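Local coordinates for protein paenibacillus xanthan lyase (Paenibacillus, PDB 6F2P) that probably cleaves the polysaccharide xanthan by an eliminative lyase reaction, using the helical toroid and beta-sandwich architecture of polysaccharide lyase family 8, at residues E11-K14 with A15-G19; A31-V34 with N35-V39; V322-W325 with L326-T330; K332-L335 with K336-I340; D341-I344 with A345-L349. All coordinates share one frame; numbering follows the deposited sequence.

Interaction 1 of 5, residues E11-K14 with A15-G19; sequences EKYK and AMLNG
Tyr13 meets Met16 and Leu17 one turn further along helix 4-18, near the C-terminal end of this first helix of the family 8 alpha-helical domain. The packed side of the contact is built round the phenol ring. Met16 brings its sulfur up obliquely in a Met-aromatic contact, with SD 4.0 Å from Tyr13 CD1 and the two side chains crossing at about a right angle. Leu17 approaches from the i+4 position, its CD1 4.0 Å from Tyr13 CE2 and its CG above one face, displaced toward the rim. With CG anti to the backbone N (chi1 -170°), the Tyr13 side chain touches Ile243 of helix 229-244 and Ala139 of helix 123-141, and its OH is hydrogen-bonded to Asp136. Met16 packs against Phe242 of the former helix, Leu17 against Leu140 of the latter.

Lys14, fully extended, passes buried Asn18 with CE 3.5 Å from ND2; its NZ is hydrogen-bonded to Leu140 O, while Asn18 OD1 accepts from Gly20 N.

The loose side belongs to exposed Glu11, its carboxylate turned from the following turn; it joins the contact through its backbone, Ala15 N donating to Glu11 O at 3.0 Å.

The chain leaves the helix at Gly19, whose positive phi (95°) breaks the helical course. Asn18 N donates to Lys14 O at 2.8 Å, and Gly19 N to Ala15 O closes the final turn, also at 2.8 Å.

Interaction 2 of 5, residues A31-V34 with N35-V39; sequences AARV and NAITV
Arg33 folds over Ile37 on helix 28-46, an i to i+4 contact in the family 8 alpha-helical domain. From CB the chain leaves with CG anti to the backbone N (chi1 177°), then bends at both chi2 and chi3, which lays the aliphatic part beside the next turn. CB itself packs on Ile343 of helix 340-351. CG lies 4.0 Å from Ile37 CD1 and also touches Ile340. CD sits 3.9 Å from Ile37 CG1, and the two side chains cross at about a right angle. Beyond CD the guanidinium reaches the next turn: NH1 comes 3.9 Å from Ala36 CB, obliquely to the plane of the group, while NE and NH2 face backbone carbonyls of the 336-338 loop.

Val34 and Thr38 add a polar contact, beside the packing of the buried Val34 side chain on Ile340. Val34 O accepts two bonds from Thr38, one from its backbone N and another from OG1, the latter at 2.9 Å and lying above the carbonyl plane. Thr38 OG1 also bonds to Ser89 OG, tying this turn to the neighbouring loop.

On the exposed side, Ala32 O receives the regular helical bond from Ala36 N at 3.0 Å. Ala32 O also accepts from a bridging water at 2.7 Å, and that water in turn accepts from Asn35 ND2 at 2.8 Å.

Interaction 3 of 5, residues V322-W325 with L326-T330; sequences VKYW and LLLDT. With CA (calcium ion), chain E.
Tyr324 and Leu328 form a CH-pi contact on the last turns of helix 312-328. Leu328 CD1 stands over one face of the phenol ring, 3.9 Å from the Tyr324 centroid and 21° from the ring normal, displaced toward the rim.

Aliphatic packing joins two other i to i+4 pairs. Val322 and Leu326 lie side by side, CG1 to CD1 3.6 Å, and both touch helices 292-307 and 340-351. Lys323 offers its methylene part, CG lying 3.7 Å from Leu327 CD1, and the extended remainder of the lysine carries NZ away to Val355 O.

Backbone bonds vary in strength along the segment. Leu327 N donates to Lys323 O at 2.9 Å with an N-H...O angle of 161°, whereas the bonds of Leu328 N and Asp329 N are weak, Asp329 N to Trp325 O measuring 3.2 Å. Asp329 then turns the chain as the centre of an inverse gamma turn.

Metal coordination follows at once: Asp329 OD1 binds calcium at 2.4 Å, alongside three waters, Asp331 and Thr333, while OD2 accepts from Phe334 N. One carboxylate thus serves both the ion and the loop backbone; calcium probably stabilises its ionised form, and the metal probably also helps to hold the chain beyond the helix.

Interaction 4 of 5, residues K332-L335 with K336-I340; sequences KTFL and KAVSI. With CA (calcium ion), chain E.
Lys332 O accepts from Lys336 N at 2.9 Å, closing a turn in the connection between helices 312-328 and 340-351. Lys332 enters with positive phi (54°), and 333-335 take up helical backbone angles without settling into a regular helix. The next turn centres on Phe334 O, which is gripped by two donors: Val338 N at 3.2 Å, nearly in line with the carbonyl, and Ala337 N at 2.9 Å from well above the carbonyl plane. The chain then straightens, and Ser339 takes the N-cap position of helix 340-351.

Among the side chains, Phe334 and Val338 make the principal apolar contact. Val338 CG1 sits over one face of the ring, 3.8 Å from the Phe334 centroid and 20° from its normal, a CH-pi arrangement displaced toward the rim; Val338 CG2 reaches the same ring at Phe334 CE2, 3.8 Å away. The ring comes to lie there because Phe334 CG is anti to the backbone N (chi1 -179°), which sends it inward against Val297 and Ile304 of helix 292-307. On the outer side the contact is thinner: Lys336 lays its CD 3.8 Å from Lys332 CB before the chain bends at chi4 and NZ departs, while Lys332 NZ forms a salt bridge with Asp29.

Thr333 points away from this packing and binds calcium through OG1 at 2.3 Å, completing the protein ligands with Asp329 and Asp331. A neutral hydroxyl adds no charge, so the two aspartates probably provide most of the electrostatic compensation; the loop joins a metal ligand at its start to a buried Phe334-Val338 contact further on.

Interaction 5 of 5, residues D341-I344 with A345-L349; sequences DLII and AANQL
Ala345 N donates to Asp341 O at 3.0 Å, the first of four i to i+4 bonds between 341-344 and 345-348 in helix 340-351, which packs among the helices of the alpha/alpha toroid. The Ala345 methyl group faces helix 292-307, touching Ile304. One turn earlier, the Asp341 carboxylate departs from the contact to make a salt bridge with Arg305 of that same helix.

At Ala346 the backbone N bonds Leu342 O at 2.7 Å with an N-H...O angle of 160°. Its methyl group touches Leu326 of helix 312-328 and the Phe334 ring.

Asn347 carries the side-chain contact proper. Its N bonds Ile343 O at 2.8 Å, and its amide lies alongside Ile343, both side chains pointing the same way toward helix 28-46. Ile343 CG2, anti to the backbone N, is the branch that meets the amide, 3.6 Å from Asn347 ND2, which also makes a weak hydrogen bond to Asp27.

With its chain bent at chi2 (-80°), exposed Gln348 turns its end from the preceding turn. What ties the residue back is its backbone, Gln348 N donating to Ile344 O at 2.9 Å.

All five are local contacts, four on helices and one in a connecting loop, and every one is partly buried: interaction 2, for example, pairs buried Val34 with exposed Asn35. Interactions 4 and 5 are neighbours, centres about 9 Å apart, and their apolar groups touch, Phe334 on Ala346 and Val338 on Ile343. Interactions 3 and 4 share one calcium ion and its waters, and interaction 3 packs on interaction 5 through Val322 and Leu349. The end of helix 4-18 in interaction 1 meets Ile340 of interaction 4 and Asp341 and Ile344 of interaction 5; interaction 2 touches both through Arg33. Ring packing marks interactions 1, 3 and 4, while 2 and 5 rely chiefly on regular helix bonds.

Interaction 1 of 5, residues E11-K14 with A15-G19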
loop_
_atom_site.group_PDB
_atom_site.type_symbol
_atom_site.label_atom_id
_atom_site.label_comp_id
_atom_site.label_asym_id
_atom_site.label_seq_id
_atom_site.Cartn_x
_atom_site.Cartn_y
_atom_site.Cartn_z
ATOM N N GLU A 11 19.258 -15.757 37.159
ATOM C CA GLU A 11 20.652 -15.353 37.013
ATOM C C GLU A 11 20.914 -14.829 35.620
ATOM O O GLU A 11 21.698 -13.895 35.425
ATOM C CB GLU A 11 21.583 -16.513 37.334
ATOM C CG GLU A 11 21.640 -16.834 38.816
ATOM C CD GLU A 11 22.260 -18.183 39.107
ATOM O OE1 GLU A 11 22.692 -18.869 38.154
ATOM O OE2 GLU A 11 22.314 -18.559 40.294
ATOM N N LYS A 12 20.248 -15.439 34.648
ATOM C CA LYS A 12 20.332 -14.991 33.268
ATOM C C LYS A 12 19.777 -13.569 33.145
ATOM O O LYS A 12 20.367 -12.718 32.480
ATOM C CB LYS A 12 19.546 -15.940 32.383
ATOM C CG LYS A 12 19.830 -15.806 30.912
ATOM C CD LYS A 12 18.742 -16.527 30.159
ATOM C CE LYS A 12 19.123 -16.796 28.726
ATOM N NZ LYS A 12 18.245 -17.889 28.208
ATOM N N TYR A 13 18.656 -13.315 33.818
ATOM C CA TYR A 13 17.977 -12.020 33.759
ATOM C C TYR A 13 18.798 -10.947 34.436
ATOM O O TYR A 13 18.963 -9.847 33.904
ATOM C CB TYR A 13 16.607 -12.092 34.439
ATOM C CG TYR A 13 15.754 -10.862 34.214
ATOM C CD1 TYR A 13 15.403 -10.476 32.931
ATOM C CD2 TYR A 13 15.286 -10.100 35.277
ATOM C CE1 TYR A 13 14.622 -9.360 32.702
ATOM C CE2 TYR A 13 14.497 -8.977 35.061
ATOM C CZ TYR A 13 14.172 -8.610 33.764
ATOM O OH TYR A 13 13.392 -7.498 33.510
ATOM N N LYS A 14 19.294 -11.282 35.624
ATOM C CA LYS A 14 20.115 -10.369 36.397
ATOM C C LYS A 14 21.332 -9.969 35.581
ATOM O O LYS A 14 21.678 -8.789 35.506
ATOM C CB LYS A 14 20.531 -10.999 37.725
ATOM C CG LYS A 14 21.497 -10.148 38.527
ATOM C CD LYS A 14 21.661 -10.660 39.942
ATOM C CE LYS A 14 22.898 -10.061 40.593
ATOM N NZ LYS A 14 22.944 -10.381 42.043
ATOM N N ALA A 15 21.959 -10.947 34.937
ATOM C CA ALA A 15 23.076 -10.664 34.039
ATOM C C ALA A 15 22.700 -9.726 32.870
ATOM O O ALA A 15 23.540 -8.975 32.376
ATOM C CB ALA A 15 23.666 -11.948 33.531
ATOM N N MET A 16 21.448 -9.757 32.425
ATOM C CA MET A 16 21.011 -8.782 31.420
ATOM C C MET A 16 20.946 -7.392 32.041
ATOM O O MET A 16 21.303 -6.394 31.416
ATOM C CB MET A 16 19.640 -9.138 30.844
ATOM C CG MET A 16 19.555 -10.493 30.174
ATOM S SD MET A 16 17.843 -10.945 29.825
ATOM C CE MET A 16 17.510 -9.932 28.382
ATOM N N LEU A 17 20.477 -7.336 33.281
ATOM C CA LEU A 17 20.392 -6.076 34.003
ATOM C C LEU A 17 21.764 -5.463 34.313
ATOM O O LEU A 17 21.981 -4.273 34.087
ATOM C CB LEU A 17 19.602 -6.264 35.290
ATOM C CG LEU A 17 18.148 -6.703 35.143
ATOM C CD1 LEU A 17 17.534 -6.859 36.524
ATOM C CD2 LEU A 17 17.373 -5.687 34.335
ATOM N N ASN A 18 22.699 -6.264 34.818
ATOM C CA ASN A 18 23.950 -5.685 35.309
ATOM C C ASN A 18 25.225 -6.056 34.549
ATOM O O ASN A 18 26.307 -5.594 34.896
ATOM C CB ASN A 18 24.128 -5.933 36.815
ATOM C CG ASN A 18 24.411 -7.384 37.146
ATOM O OD1 ASN A 18 24.627 -8.212 36.261
ATOM N ND2 ASN A 18 24.421 -7.699 38.431
ATOM N N GLY A 19 25.099 -6.899 33.527
ATOM C CA GLY A 19 26.237 -7.226 32.684
ATOM C C GLY A 19 26.986 -8.492 33.065
ATOM O O GLY A 19 27.909 -8.902 32.355
#

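Interaction 2 of 5, residues A31-V34 with N35-V39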
loop_
_atom_site.group_PDB
_atom_site.type_symbol
_atom_site.label_atom_id
_atom_site.label_comp_id
_atom_site.label_asym_id
_atom_site.label_seq_id
_atom_site.Cartn_x
_atom_site.Cartn_y
_atom_site.Cartn_z
ATOM N N ALA A 31 33.690 0.871 31.196
ATOM C CA ALA A 31 34.119 1.756 32.285
ATOM C C ALA A 31 33.229 2.993 32.408
ATOM O O ALA A 31 32.811 3.358 33.501
ATOM C CB ALA A 31 35.569 2.163 32.106
ATOM N N ALA A 32 32.940 3.625 31.278
ATOM C CA ALA A 32 32.080 4.796 31.246
ATOM C C ALA A 32 30.702 4.477 31.803
ATOM O O ALA A 32 30.122 5.275 32.541
ATOM C CB ALA A 32 31.962 5.301 29.831
ATOM N N ARG A 33 30.180 3.304 31.456
ATOM C CA ARG A 33 28.849 2.916 31.912
ATOM C C ARG A 33 28.834 2.663 33.423
ATOM O O ARG A 33 27.920 3.092 34.129
ATOM C CB ARG A 33 28.354 1.698 31.127
ATOM C CG ARG A 33 27.002 1.161 31.552
ATOM C CD ARG A 33 25.959 2.260 31.706
ATOM N NE ARG A 33 25.623 2.883 30.436
ATOM C CZ ARG A 33 24.870 3.969 30.321
ATOM N NH1 ARG A 33 24.377 4.547 31.408
ATOM N NH2 ARG A 33 24.616 4.478 29.121
ATOM N N VAL A 34 29.859 1.974 33.911
ATOM C CA VAL A 34 29.981 1.686 35.332
ATOM C C VAL A 34 30.002 2.973 36.145
ATOM O O VAL A 34 29.269 3.119 37.129
ATOM C CB VAL A 34 31.258 0.884 35.620
ATOM C CG1 VAL A 34 31.511 0.794 37.121
ATOM C CG2 VAL A 34 31.153 -0.497 35.003
ATOM N N ASN A 35 30.837 3.912 35.722
ATOM C CA ASN A 35 30.853 5.222 36.347
ATOM C C ASN A 35 29.475 5.892 36.314
ATOM O O ASN A 35 28.971 6.336 37.349
ATOM C CB ASN A 35 31.909 6.118 35.703
ATOM C CG ASN A 35 31.754 7.575 36.104
ATOM O OD1 ASN A 35 31.997 7.945 37.251
ATOM N ND2 ASN A 35 31.335 8.408 35.156
ATOM N N ALA A 36 28.860 5.942 35.136
ATOM C CA ALA A 36 27.530 6.528 34.991
ATOM C C ALA A 36 26.528 5.894 35.953
ATOM O O ALA A 36 25.733 6.594 36.595
ATOM C CB ALA A 36 27.052 6.393 33.566
ATOM N N ILE A 37 26.581 4.571 36.060
ATOM C CA ILE A 37 25.728 3.835 36.991
ATOM C C ILE A 37 25.985 4.251 38.435
ATOM O O ILE A 37 25.043 4.491 39.206
ATOM C CB ILE A 37 25.938 2.321 36.840
ATOM C CG1 ILE A 37 25.369 1.849 35.495
ATOM C CG2 ILE A 37 25.310 1.574 37.991
ATOM C CD1 ILE A 37 25.620 0.386 35.193
ATOM N N THR A 38 27.263 4.354 38.794
ATOM C CA THR A 38 27.662 4.733 40.147
ATOM C C THR A 38 27.183 6.140 40.498
ATOM O O THR A 38 26.565 6.360 41.546
ATOM C CB THR A 38 29.186 4.677 40.310
ATOM O OG1 THR A 38 29.662 3.358 39.989
ATOM C CG2 THR A 38 29.573 5.041 41.736
ATOM N N VAL A 39 27.469 7.090 39.612
ATOM C CA VAL A 39 27.108 8.482 39.842
ATOM C C VAL A 39 25.600 8.650 40.030
ATOM O O VAL A 39 25.154 9.322 40.971
ATOM C CB VAL A 39 27.592 9.378 38.690
ATOM C CG1 VAL A 39 27.018 10.778 38.816
ATOM C CG2 VAL A 39 29.106 9.421 38.667
HETATM O O HOH W 1 30.809 7.857 32.507
#

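Interaction 3 of 5, residues V322-W325 with L326-T330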
loop_
_atom_site.group_PDB
_atom_site.type_symbol
_atom_site.label_atom_id
_atom_site.label_comp_id
_atom_site.label_asym_id
_atom_site.label_seq_id
_atom_site.Cartn_x
_atom_site.Cartn_y
_atom_site.Cartn_z
ATOM N N VAL A 322 24.092 -5.480 12.123
ATOM C CA VAL A 322 24.433 -4.744 13.335
ATOM C C VAL A 322 25.906 -4.323 13.340
ATOM O O VAL A 322 26.230 -3.197 13.723
ATOM C CB VAL A 322 24.073 -5.535 14.612
ATOM C CG1 VAL A 322 24.670 -4.888 15.861
ATOM C CG2 VAL A 322 22.576 -5.622 14.753
ATOM N N LYS A 323 26.794 -5.207 12.896
ATOM C CA LYS A 323 28.206 -4.848 12.824
ATOM C C LYS A 323 28.409 -3.635 11.930
ATOM O O LYS A 323 29.076 -2.677 12.325
ATOM C CB LYS A 323 29.067 -6.009 12.325
ATOM C CG LYS A 323 30.566 -5.719 12.391
ATOM C CD LYS A 323 31.391 -6.993 12.407
ATOM C CE LYS A 323 32.859 -6.689 12.677
ATOM N NZ LYS A 323 33.689 -7.922 12.821
ATOM N N TYR A 324 27.823 -3.693 10.735
ATOM C CA TYR A 324 27.845 -2.594 9.770
ATOM C C TYR A 324 27.486 -1.271 10.422
ATOM O O TYR A 324 28.225 -0.293 10.302
ATOM C CB TYR A 324 26.867 -2.877 8.620
ATOM C CG TYR A 324 26.758 -1.769 7.586
ATOM C CD1 TYR A 324 27.831 -1.453 6.760
ATOM C CD2 TYR A 324 25.580 -1.054 7.422
ATOM C CE1 TYR A 324 27.737 -0.447 5.804
ATOM C CE2 TYR A 324 25.475 -0.045 6.469
ATOM C CZ TYR A 324 26.558 0.250 5.660
ATOM O OH TYR A 324 26.478 1.250 4.708
ATOM N N TRP A 325 26.357 -1.255 11.122
ATOM C CA TRP A 325 25.883 -0.045 11.773
ATOM C C TRP A 325 26.778 0.407 12.928
ATOM O O TRP A 325 26.909 1.605 13.186
ATOM C CB TRP A 325 24.455 -0.240 12.278
ATOM C CG TRP A 325 23.440 -0.435 11.187
ATOM C CD1 TRP A 325 23.418 0.172 9.957
ATOM C CD2 TRP A 325 22.294 -1.301 11.228
ATOM N NE1 TRP A 325 22.325 -0.261 9.238
ATOM C CE2 TRP A 325 21.624 -1.167 9.994
ATOM C CE3 TRP A 325 21.773 -2.178 12.189
ATOM C CZ2 TRP A 325 20.459 -1.874 9.701
ATOM C CZ3 TRP A 325 20.620 -2.881 11.896
ATOM C CH2 TRP A 325 19.973 -2.725 10.665
ATOM N N LEU A 326 27.382 -0.541 13.638
ATOM C CA LEU A 326 28.208 -0.199 14.796
ATOM C C LEU A 326 29.515 0.417 14.340
ATOM O O LEU A 326 30.027 1.342 14.966
ATOM C CB LEU A 326 28.490 -1.426 15.651
ATOM C CG LEU A 326 27.348 -1.931 16.523
ATOM C CD1 LEU A 326 27.682 -3.299 17.098
ATOM C CD2 LEU A 326 27.088 -0.933 17.631
ATOM N N LEU A 327 30.046 -0.099 13.236
ATOM C CA LEU A 327 31.277 0.416 12.647
ATOM C C LEU A 327 31.097 1.848 12.140
ATOM O O LEU A 327 32.051 2.628 12.074
ATOM C CB LEU A 327 31.723 -0.499 11.501
ATOM C CG LEU A 327 32.191 -1.891 11.927
ATOM C CD1 LEU A 327 32.254 -2.809 10.735
ATOM C CD2 LEU A 327 33.545 -1.812 12.609
ATOM N N LEU A 328 29.867 2.185 11.773
ATOM C CA LEU A 328 29.572 3.517 11.280
ATOM C C LEU A 328 29.408 4.477 12.436
ATOM O O LEU A 328 29.580 5.681 12.269
ATOM C CB LEU A 328 28.306 3.506 10.426
ATOM C CG LEU A 328 28.450 2.788 9.086
ATOM C CD1 LEU A 328 27.109 2.646 8.405
ATOM C CD2 LEU A 328 29.406 3.535 8.197
ATOM N N ASP A 329 29.086 3.931 13.607
ATOM C CA ASP A 329 28.753 4.734 14.780
ATOM C C ASP A 329 30.001 5.269 15.484
ATOM O O ASP A 329 30.278 4.935 16.642
ATOM C CB ASP A 329 27.889 3.919 15.743
ATOM C CG ASP A 329 27.125 4.788 16.722
ATOM O OD1 ASP A 329 27.112 6.023 16.523
ATOM O OD2 ASP A 329 26.525 4.238 17.677
ATOM N N THR A 330 30.735 6.120 14.772
ATOM C CA THR A 330 31.999 6.679 15.239
ATOM C C THR A 330 31.897 7.441 16.560
ATOM O O THR A 330 32.857 7.489 17.321
ATOM C CB THR A 330 32.600 7.613 14.175
ATOM O OG1 THR A 330 31.696 8.698 13.934
ATOM C CG2 THR A 330 32.821 6.858 12.872
HETATM CA CA CA E . 26.061 8.134 15.871
HETATM O O HOH W 2 27.218 7.436 13.886
HETATM O O HOH W 3 24.266 6.734 15.190
HETATM O O HOH W 4 24.936 10.627 15.534
#

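Interaction 4 of 5, residues K332-L335 with K336-I340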
loop_
_atom_site.group_PDB
_atom_site.type_symbol
_atom_site.label_atom_id
_atom_site.label_comp_id
_atom_site.label_asym_id
_atom_site.label_seq_id
_atom_site.Cartn_x
_atom_site.Cartn_y
_atom_site.Cartn_z
ATOM N N LYS A 332 29.806 6.599 18.921
ATOM C CA LYS A 332 29.314 5.631 19.909
ATOM C C LYS A 332 27.911 5.908 20.476
ATOM O O LYS A 332 27.661 5.717 21.674
ATOM C CB LYS A 332 30.339 5.465 21.038
ATOM C CG LYS A 332 31.680 4.940 20.541
ATOM C CD LYS A 332 32.669 4.737 21.667
ATOM C CE LYS A 332 33.917 4.045 21.151
ATOM N NZ LYS A 332 34.918 3.848 22.229
ATOM N N THR A 333 27.008 6.353 19.607
ATOM C CA THR A 333 25.603 6.508 19.959
ATOM C C THR A 333 25.084 5.265 20.676
ATOM O O THR A 333 24.528 5.370 21.768
ATOM C CB THR A 333 24.730 6.776 18.709
ATOM O OG1 THR A 333 25.209 7.939 18.028
ATOM C CG2 THR A 333 23.277 6.988 19.105
ATOM N N PHE A 334 25.282 4.097 20.064
ATOM C CA PHE A 334 24.842 2.835 20.656
ATOM C C PHE A 334 25.553 2.503 21.978
ATOM O O PHE A 334 24.890 2.305 23.006
ATOM C CB PHE A 334 24.996 1.668 19.669
ATOM C CG PHE A 334 24.527 0.338 20.218
ATOM C CD1 PHE A 334 23.201 -0.036 20.122
ATOM C CD2 PHE A 334 25.410 -0.528 20.835
ATOM C CE1 PHE A 334 22.774 -1.246 20.629
ATOM C CE2 PHE A 334 24.983 -1.730 21.348
ATOM C CZ PHE A 334 23.671 -2.092 21.241
ATOM N N LEU A 335 26.887 2.436 21.949
ATOM C CA LEU A 335 27.676 2.027 23.124
ATOM C C LEU A 335 27.458 2.908 24.348
ATOM O O LEU A 335 27.494 2.426 25.483
ATOM C CB LEU A 335 29.169 1.929 22.793
ATOM C CG LEU A 335 29.500 0.766 21.852
ATOM C CD1 LEU A 335 30.896 0.884 21.287
ATOM C CD2 LEU A 335 29.329 -0.570 22.558
ATOM N N LYS A 336 27.205 4.190 24.120
ATOM C CA LYS A 336 26.996 5.120 25.227
ATOM C C LYS A 336 25.569 5.086 25.762
ATOM O O LYS A 336 25.259 5.747 26.754
ATOM C CB LYS A 336 27.336 6.545 24.798
ATOM C CG LYS A 336 28.813 6.799 24.597
ATOM C CD LYS A 336 29.025 7.961 23.651
ATOM C CE LYS A 336 30.412 8.541 23.798
ATOM N NZ LYS A 336 30.560 9.239 25.107
ATOM N N ALA A 337 24.700 4.320 25.112
ATOM C CA ALA A 337 23.284 4.335 25.479
ATOM C C ALA A 337 22.792 3.055 26.150
ATOM O O ALA A 337 21.878 3.098 26.957
ATOM C CB ALA A 337 22.424 4.659 24.265
ATOM N N VAL A 338 23.397 1.921 25.827
ATOM C CA VAL A 338 22.889 0.635 26.294
ATOM C C VAL A 338 23.565 0.125 27.558
ATOM O O VAL A 338 24.530 0.712 28.058
ATOM C CB VAL A 338 23.061 -0.443 25.220
ATOM C CG1 VAL A 338 22.343 -0.030 23.957
ATOM C CG2 VAL A 338 24.534 -0.675 24.956
ATOM N N SER A 339 23.052 -0.993 28.057
ATOM C CA SER A 339 23.558 -1.588 29.283
ATOM C C SER A 339 24.902 -2.248 29.035
ATOM O O SER A 339 25.319 -2.426 27.880
ATOM C CB SER A 339 22.578 -2.631 29.799
ATOM O OG SER A 339 22.544 -3.748 28.924
ATOM N N ILE A 340 25.572 -2.623 30.121
ATOM C CA ILE A 340 26.880 -3.248 30.022
ATOM C C ILE A 340 26.774 -4.531 29.220
ATOM O O ILE A 340 27.585 -4.781 28.332
ATOM C CB ILE A 340 27.485 -3.521 31.409
ATOM C CG1 ILE A 340 27.832 -2.194 32.086
ATOM C CG2 ILE A 340 28.729 -4.401 31.290
ATOM C CD1 ILE A 340 28.200 -2.319 33.546
HETATM CA CA CA E . 26.061 8.134 15.871
HETATM O O HOH W 3 24.266 6.734 15.190
HETATM O O HOH W 4 24.936 10.627 15.534
HETATM O O HOH W 2 27.218 7.436 13.886
#

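Interaction 5 of 5, residues D341-I344 with A345-L349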
loop_
_atom_site.group_PDB
_atom_site.type_symbol
_atom_site.label_atom_id
_atom_site.label_comp_id
_atom_site.label_asym_id
_atom_site.label_seq_id
_atom_site.Cartn_x
_atom_site.Cartn_y
_atom_site.Cartn_z
ATOM N N ASP A 341 25.750 -5.319 29.523
ATOM C CA ASP A 341 25.488 -6.569 28.828
ATOM C C ASP A 341 25.535 -6.393 27.315
ATOM O O ASP A 341 26.199 -7.155 26.604
ATOM C CB ASP A 341 24.116 -7.097 29.226
ATOM C CG ASP A 341 24.007 -8.585 29.060
ATOM O OD1 ASP A 341 25.047 -9.269 29.196
ATOM O OD2 ASP A 341 22.890 -9.072 28.792
ATOM N N LEU A 342 24.834 -5.375 26.830
ATOM C CA LEU A 342 24.809 -5.096 25.404
ATOM C C LEU A 342 26.127 -4.525 24.901
ATOM O O LEU A 342 26.507 -4.778 23.760
ATOM C CB LEU A 342 23.649 -4.168 25.058
ATOM C CG LEU A 342 22.307 -4.882 25.144
ATOM C CD1 LEU A 342 21.169 -3.890 25.213
ATOM C CD2 LEU A 342 22.165 -5.807 23.946
ATOM N N ILE A 343 26.823 -3.761 25.743
ATOM C CA ILE A 343 28.139 -3.245 25.382
ATOM C C ILE A 343 29.058 -4.419 25.103
ATOM O O ILE A 343 29.801 -4.442 24.115
ATOM C CB ILE A 343 28.746 -2.423 26.511
ATOM C CG1 ILE A 343 27.921 -1.159 26.739
ATOM C CG2 ILE A 343 30.191 -2.077 26.194
ATOM C CD1 ILE A 343 28.464 -0.273 27.802
ATOM N N ILE A 344 28.981 -5.413 25.979
ATOM C CA ILE A 344 29.775 -6.616 25.838
ATOM C C ILE A 344 29.428 -7.325 24.539
ATOM O O ILE A 344 30.316 -7.628 23.736
ATOM C CB ILE A 344 29.558 -7.546 27.025
ATOM C CG1 ILE A 344 30.045 -6.865 28.308
ATOM C CG2 ILE A 344 30.283 -8.856 26.804
ATOM C CD1 ILE A 344 29.617 -7.577 29.565
ATOM N N ALA A 345 28.136 -7.563 24.326
ATOM C CA ALA A 345 27.660 -8.208 23.101
ATOM C C ALA A 345 28.068 -7.420 21.865
ATOM O O ALA A 345 28.562 -7.990 20.900
ATOM C CB ALA A 345 26.158 -8.388 23.135
ATOM N N ALA A 346 27.873 -6.107 21.903
ATOM C CA ALA A 346 28.185 -5.251 20.763
ATOM C C ALA A 346 29.666 -5.263 20.447
ATOM O O ALA A 346 30.052 -5.383 19.294
ATOM C CB ALA A 346 27.721 -3.824 21.025
ATOM N N ASN A 347 30.497 -5.127 21.475
ATOM C CA ASN A 347 31.941 -5.080 21.266
ATOM C C ASN A 347 32.503 -6.421 20.805
ATOM O O ASN A 347 33.373 -6.473 19.932
ATOM C CB ASN A 347 32.663 -4.578 22.522
ATOM C CG ASN A 347 32.772 -3.058 22.567
ATOM O OD1 ASN A 347 32.819 -2.393 21.528
ATOM N ND2 ASN A 347 32.823 -2.504 23.771
ATOM N N GLN A 348 31.999 -7.504 21.386
ATOM C CA GLN A 348 32.432 -8.840 21.006
ATOM C C GLN A 348 32.198 -9.016 19.513
ATOM O O GLN A 348 33.029 -9.560 18.783
ATOM C CB GLN A 348 31.645 -9.883 21.801
ATOM C CG GLN A 348 32.202 -11.291 21.728
ATOM C CD GLN A 348 31.823 -12.017 20.448
ATOM O OE1 GLN A 348 32.509 -12.948 20.024
ATOM N NE2 GLN A 348 30.722 -11.599 19.830
ATOM N N LEU A 349 31.052 -8.519 19.072
ATOM C CA LEU A 349 30.633 -8.583 17.687
ATOM C C LEU A 349 31.533 -7.792 16.729
ATOM O O LEU A 349 31.881 -8.284 15.663
ATOM C CB LEU A 349 29.194 -8.090 17.591
ATOM C CG LEU A 349 28.558 -7.979 16.220
ATOM C CD1 LEU A 349 28.598 -9.328 15.547
ATOM C CD2 LEU A 349 27.146 -7.499 16.404
#